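Pectate lyase (Bacillus subtilis, PDB 5AMV) cleaves polygalacturonate, the backbone of pectin, by calcium-dependent elimination, releasing oligosaccharides with unsaturated non-reducing ends. Local coordinates at residues M122-A127 against N144-S149; A320-I325 against D380-V385. All blocks are in the same frame, centred on the assembly; numbering follows the deposited sequence.

How the interactions relate
The two contacts sit on opposite sides of the centre of one parallel beta-helix, with centres 32 Å apart and nearest atoms about 22 Å apart, so neither touches the other. Interaction 1 pairs strands 122-124 and 144-147 at one edge of a four-stranded parallel sheet. It borders the metal site: the side chain of Asn144 lies about 7 Å from the bound calcium ion and about 4 Å from the side chain of Asp184, a calcium ligand. Interaction 2, later in the chain, sets the start of helix 382-392 against strand 317-326, away from the calcium and glycan sites. The first is strand pairing within the solenoid, the second helix packing against a strand of it.

Interaction 1. Residues M122-A127 against N144-S149; sequences MVDIPA and NFQIKS
Strands 122-124 and 144-147 run parallel, stacked like successive rungs of the pectate lyase beta-helix, with Val123 beside Phe145 and Asp124 beside Gln146. Three backbone hydrogen bonds tie them: Val123 N to Asn144 O, Gln146 N to Val123 O at 2.8 Å and 175°, and Ile125 N to Gln146 O. Past the strands, Ser149 OG donates to Ile125 O at 2.7 Å; its chi1 of 59° sets OG between its own N and carbonyl carbon. A water also donates to Ile125 O and accepts from Lys148 N, so this carbonyl receives two bonds beyond the bridged residues.

The apolar side is carried by Phe145. Ile125 CD1 makes a CH-pi contact over one ring face, 4.1 Å from the centroid and offset toward the rim, while Val123 CG2 approaches CD1 of the ring obliquely at 3.6 Å. Ile125 CG1 also meets Ile147 CG1, and Leu41 and Leu45 of helix 38-45 pack against this group.

Asp124 and Gln146 share the other face, and Lys148 reaches in from the loop after the strand. Lys148 NZ bridges mainly to Glu48; its salt bridge to Asp124 OD2 is long, 3.9 Å. Gln146 is extended, its OE1 bonded to Asn189 ND2, and its NE2 donates almost straight to Asp124 OD1 at 2.9 Å, on the syn side but 32° out of the carboxylate plane.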
loop_
_atom_site.group_PDB
_atom_site.type_symbol
_atom_site.label_atom_id
_atom_site.label_comp_id
_atom_site.label_asym_id
_atom_site.label_seq_id
_atom_site.Cartn_x
_atom_site.Cartn_y
_atom_site.Cartn_z
ATOM N N MET A 122 -8.859 9.359 7.360
ATOM C CA MET A 122 -8.392 8.102 7.909
ATOM C C MET A 122 -9.492 7.460 8.759
ATOM O O MET A 122 -10.048 8.107 9.613
ATOM C CB MET A 122 -7.114 8.308 8.721
ATOM C CG MET A 122 -6.302 7.019 8.846
ATOM S SD MET A 122 -4.726 7.322 9.645
ATOM C CE MET A 122 -3.947 8.479 8.568
ATOM N N VAL A 123 -9.791 6.184 8.494
ATOM C CA VAL A 123 -10.739 5.433 9.350
ATOM C C VAL A 123 -10.127 4.095 9.724
ATOM O O VAL A 123 -9.442 3.461 8.872
ATOM C CB VAL A 123 -12.133 5.214 8.692
ATOM C CG1 VAL A 123 -12.874 6.543 8.649
ATOM C CG2 VAL A 123 -11.983 4.535 7.260
ATOM N N ASP A 124 -10.384 3.654 10.955
ATOM C CA ASP A 124 -9.918 2.344 11.422
ATOM C C ASP A 124 -10.927 1.274 11.115
ATOM O O ASP A 124 -12.144 1.437 11.329
ATOM C CB ASP A 124 -9.609 2.333 12.918
ATOM C CG ASP A 124 -8.431 3.266 13.301
ATOM O OD1 ASP A 124 -7.579 3.670 12.460
ATOM O OD2 ASP A 124 -8.353 3.626 14.487
ATOM N N ILE A 125 -10.410 0.160 10.600
ATOM C CA ILE A 125 -11.249 -0.994 10.296
ATOM C C ILE A 125 -11.181 -1.967 11.488
ATOM O O ILE A 125 -10.095 -2.507 11.790
ATOM C CB ILE A 125 -10.804 -1.721 9.005
ATOM C CG1 ILE A 125 -10.477 -0.693 7.877
ATOM C CG2 ILE A 125 -11.872 -2.774 8.616
ATOM C CD1 ILE A 125 -11.639 0.314 7.486
ATOM N N PRO A 126 -12.309 -2.157 12.187
ATOM C CA PRO A 126 -12.264 -3.027 13.367
ATOM C C PRO A 126 -12.239 -4.491 12.980
ATOM O O PRO A 126 -12.387 -4.864 11.802
ATOM C CB PRO A 126 -13.587 -2.696 14.085
ATOM C CG PRO A 126 -14.550 -2.388 12.966
ATOM C CD PRO A 126 -13.695 -1.724 11.867
ATOM N N ALA A 127 -12.009 -5.339 13.986
ATOM C CA ALA A 127 -11.873 -6.773 13.770
ATOM C C ALA A 127 -13.125 -7.423 13.179
ATOM O O ALA A 127 -14.266 -6.968 13.434
ATOM C CB ALA A 127 -11.547 -7.449 15.117
ATOM N N ASN A 144 -7.965 6.742 3.621
ATOM C CA ASN A 144 -6.879 5.859 4.086
ATOM C C ASN A 144 -7.521 4.932 5.078
ATOM O O ASN A 144 -7.915 5.366 6.173
ATOM C CB ASN A 144 -5.782 6.725 4.721
ATOM C CG ASN A 144 -4.566 5.913 5.240
ATOM O OD1 ASN A 144 -4.545 4.657 5.343
ATOM N ND2 ASN A 144 -3.557 6.640 5.544
ATOM N N PHE A 145 -7.688 3.657 4.703
ATOM C CA PHE A 145 -8.185 2.649 5.660
ATOM C C PHE A 145 -7.002 2.197 6.514
ATOM O O PHE A 145 -5.975 1.822 5.961
ATOM C CB PHE A 145 -8.762 1.413 4.950
ATOM C CG PHE A 145 -10.129 1.601 4.322
ATOM C CD1 PHE A 145 -10.761 2.847 4.271
ATOM C CD2 PHE A 145 -10.738 0.493 3.696
ATOM C CE1 PHE A 145 -12.033 3.002 3.646
ATOM C CE2 PHE A 145 -12.000 0.627 3.077
ATOM C CZ PHE A 145 -12.633 1.877 3.044
ATOM N N GLN A 146 -7.136 2.246 7.851
ATOM C CA GLN A 146 -6.067 1.720 8.722
ATOM C C GLN A 146 -6.558 0.438 9.383
ATOM O O GLN A 146 -7.685 0.394 9.868
ATOM C CB GLN A 146 -5.663 2.765 9.798
ATOM C CG GLN A 146 -4.583 2.178 10.684
ATOM C CD GLN A 146 -3.911 3.156 11.637
ATOM O OE1 GLN A 146 -2.668 3.271 11.630
ATOM N NE2 GLN A 146 -4.703 3.827 12.491
ATOM N N ILE A 147 -5.738 -0.608 9.355
ATOM C CA ILE A 147 -6.122 -1.866 9.973
ATOM C C ILE A 147 -5.127 -2.184 11.082
ATOM O O ILE A 147 -3.971 -2.523 10.799
ATOM C CB ILE A 147 -6.252 -3.065 8.946
ATOM C CG1 ILE A 147 -7.130 -2.675 7.758
ATOM C CG2 ILE A 147 -6.785 -4.296 9.685
ATOM C CD1 ILE A 147 -6.928 -3.605 6.494
ATOM N N LYS A 148 -5.566 -2.056 12.338
ATOM C CA LYS A 148 -4.742 -2.423 13.502
ATOM C C LYS A 148 -5.253 -3.707 14.126
ATOM O O LYS A 148 -4.627 -4.256 15.034
ATOM C CB LYS A 148 -4.801 -1.312 14.587
ATOM C CG LYS A 148 -4.500 0.069 14.038
ATOM C CD LYS A 148 -4.381 1.167 15.150
ATOM C CE LYS A 148 -5.723 1.435 15.821
ATOM N NZ LYS A 148 -5.588 2.399 16.983
ATOM N N SER A 149 -6.373 -4.185 13.610
ATOM C CA SER A 149 -7.128 -5.276 14.205
ATOM C C SER A 149 -6.841 -6.610 13.505
ATOM O O SER A 149 -6.045 -6.694 12.546
ATOM C CB SER A 149 -8.606 -4.929 14.052
ATOM O OG SER A 149 -8.908 -4.779 12.665
HETATM O O HOH W 1 -8.111 -1.027 13.054
#

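Interaction 2. Residues A320-I325 against D380-V385; sequences AQNNVI and DASANV
Asn322 meets Asp380 and Ser382 with its side-chain amide, and Val324 meets Val385 with a methyl group. The amide of Asn322 reaches the carbonyl of Asp380: ND2 donates to Asp380 O at 2.9 Å and 169°, with the acceptor almost in the amide plane but the donor tilted out of the carbonyl plane. A chi1 of -65° carries CG beside the backbone N, and there Ser382 OG comes up against the amide carbon at 3.1 Å. That hydroxyl is hydrogen-bonded to Gly349 O. Asp380 turns its carboxylate away, OD2 bonding to His270 and Asn388.

Two residues further along, the side chains of Val324 and Val385 overlap alongside each other, pointing opposite ways. Val324 CG2 lies 3.6 Å from Val385 CB and 3.4 Å from Ser382 O, so one methyl packs against both a side chain and the backbone carbonyl of Ser382. Val385 CG2 meets Asn322 O, which accepts a hydrogen bond from Asn292 ND2.

Asn322 has left-handed backbone angles where strand 317-326 is interrupted. The arrangement joins a bend in a parallel beta-helix coil to the C-terminal helix, which packs on the outside of the solenoid.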
loop_
_atom_site.group_PDB
_atom_site.type_symbol
_atom_site.label_atom_id
_atom_site.label_comp_id
_atom_site.label_asym_id
_atom_site.label_seq_id
_atom_site.Cartn_x
_atom_site.Cartn_y
_atom_site.Cartn_z
ATOM N N ALA A 320 10.757 -15.389 -3.926
ATOM C CA ALA A 320 10.037 -15.016 -5.134
ATOM C C ALA A 320 9.991 -16.154 -6.138
ATOM O O ALA A 320 11.009 -16.823 -6.379
ATOM C CB ALA A 320 10.675 -13.755 -5.751
ATOM N N GLN A 321 8.798 -16.436 -6.664
ATOM C CA GLN A 321 8.655 -17.470 -7.684
ATOM C C GLN A 321 7.788 -17.020 -8.854
ATOM O O GLN A 321 6.670 -16.533 -8.674
ATOM C CB GLN A 321 7.993 -18.734 -7.103
ATOM C CG GLN A 321 8.817 -19.416 -6.036
ATOM C CD GLN A 321 8.050 -20.515 -5.376
ATOM O OE1 GLN A 321 7.103 -20.267 -4.628
ATOM N NE2 GLN A 321 8.436 -21.761 -5.660
ATOM N N ASN A 322 8.275 -17.291 -10.061
ATOM C CA ASN A 322 7.488 -17.118 -11.265
ATOM C C ASN A 322 6.816 -15.748 -11.433
ATOM O O ASN A 322 5.593 -15.666 -11.698
ATOM C CB ASN A 322 6.517 -18.279 -11.464
ATOM C CG ASN A 322 7.258 -19.609 -11.714
ATOM O OD1 ASN A 322 8.511 -19.653 -11.630
ATOM N ND2 ASN A 322 6.525 -20.643 -12.080
ATOM N N ASN A 323 7.630 -14.706 -11.293
ATOM C CA ASN A 323 7.192 -13.335 -11.486
ATOM C C ASN A 323 7.693 -12.840 -12.820
ATOM O O ASN A 323 8.746 -13.300 -13.288
ATOM C CB ASN A 323 7.752 -12.424 -10.365
ATOM C CG ASN A 323 7.205 -12.792 -9.008
ATOM O OD1 ASN A 323 6.061 -12.487 -8.703
ATOM N ND2 ASN A 323 7.992 -13.517 -8.197
ATOM N N VAL A 324 6.970 -11.888 -13.409
ATOM C CA VAL A 324 7.275 -11.450 -14.791
ATOM C C VAL A 324 7.384 -9.916 -14.801
ATOM O O VAL A 324 6.442 -9.251 -14.336
ATOM C CB VAL A 324 6.121 -11.919 -15.702
ATOM C CG1 VAL A 324 6.317 -11.385 -17.183
ATOM C CG2 VAL A 324 6.065 -13.442 -15.722
ATOM N N ILE A 325 8.497 -9.374 -15.328
ATOM C CA ILE A 325 8.762 -7.942 -15.345
ATOM C C ILE A 325 8.966 -7.513 -16.792
ATOM O O ILE A 325 9.911 -7.998 -17.451
ATOM C CB ILE A 325 10.024 -7.613 -14.481
ATOM C CG1 ILE A 325 9.792 -8.051 -13.021
ATOM C CG2 ILE A 325 10.331 -6.122 -14.514
ATOM C CD1 ILE A 325 11.094 -7.986 -12.190
ATOM N N ASP A 380 1.368 -20.625 -11.034
ATOM C CA ASP A 380 1.331 -20.634 -12.497
ATOM C C ASP A 380 2.752 -20.674 -13.014
ATOM O O ASP A 380 3.679 -20.107 -12.430
ATOM C CB ASP A 380 0.684 -19.363 -13.069
ATOM C CG ASP A 380 -0.755 -19.165 -12.614
ATOM O OD1 ASP A 380 -1.419 -20.148 -12.186
ATOM O OD2 ASP A 380 -1.225 -18.001 -12.684
ATOM N N ALA A 381 2.907 -21.325 -14.152
ATOM C CA ALA A 381 4.129 -21.189 -14.959
ATOM C C ALA A 381 4.350 -19.713 -15.314
ATOM O O ALA A 381 3.402 -18.980 -15.659
ATOM C CB ALA A 381 3.984 -22.031 -16.253
ATOM N N SER A 382 5.604 -19.280 -15.278
ATOM C CA SER A 382 5.913 -17.889 -15.641
ATOM C C SER A 382 5.356 -17.431 -16.979
ATOM O O SER A 382 4.902 -16.292 -17.121
ATOM C CB SER A 382 7.405 -17.675 -15.617
ATOM O OG SER A 382 7.954 -18.102 -14.389
ATOM N N ALA A 383 5.394 -18.303 -17.996
ATOM C CA ALA A 383 4.878 -17.934 -19.318
ATOM C C ALA A 383 3.391 -17.574 -19.334
ATOM O O ALA A 383 2.931 -16.931 -20.266
ATOM C CB ALA A 383 5.121 -19.119 -20.318
ATOM N N ASN A 384 2.641 -17.936 -18.288
ATOM C CA ASN A 384 1.194 -17.664 -18.267
ATOM C C ASN A 384 0.796 -16.466 -17.380
ATOM O O ASN A 384 -0.354 -16.018 -17.400
ATOM C CB ASN A 384 0.428 -18.900 -17.818
ATOM C CG ASN A 384 0.695 -20.123 -18.710
ATOM O OD1 ASN A 384 0.879 -21.236 -18.215
ATOM N ND2 ASN A 384 0.783 -19.899 -20.000
ATOM N N VAL A 385 1.784 -15.930 -16.666
ATOM C CA VAL A 385 1.545 -14.841 -15.690
ATOM C C VAL A 385 1.041 -13.544 -16.278
ATOM O O VAL A 385 0.036 -13.002 -15.759
ATOM C CB VAL A 385 2.781 -14.632 -14.798
ATOM C CG1 VAL A 385 2.655 -13.338 -13.923
ATOM C CG2 VAL A 385 2.998 -15.883 -13.932
#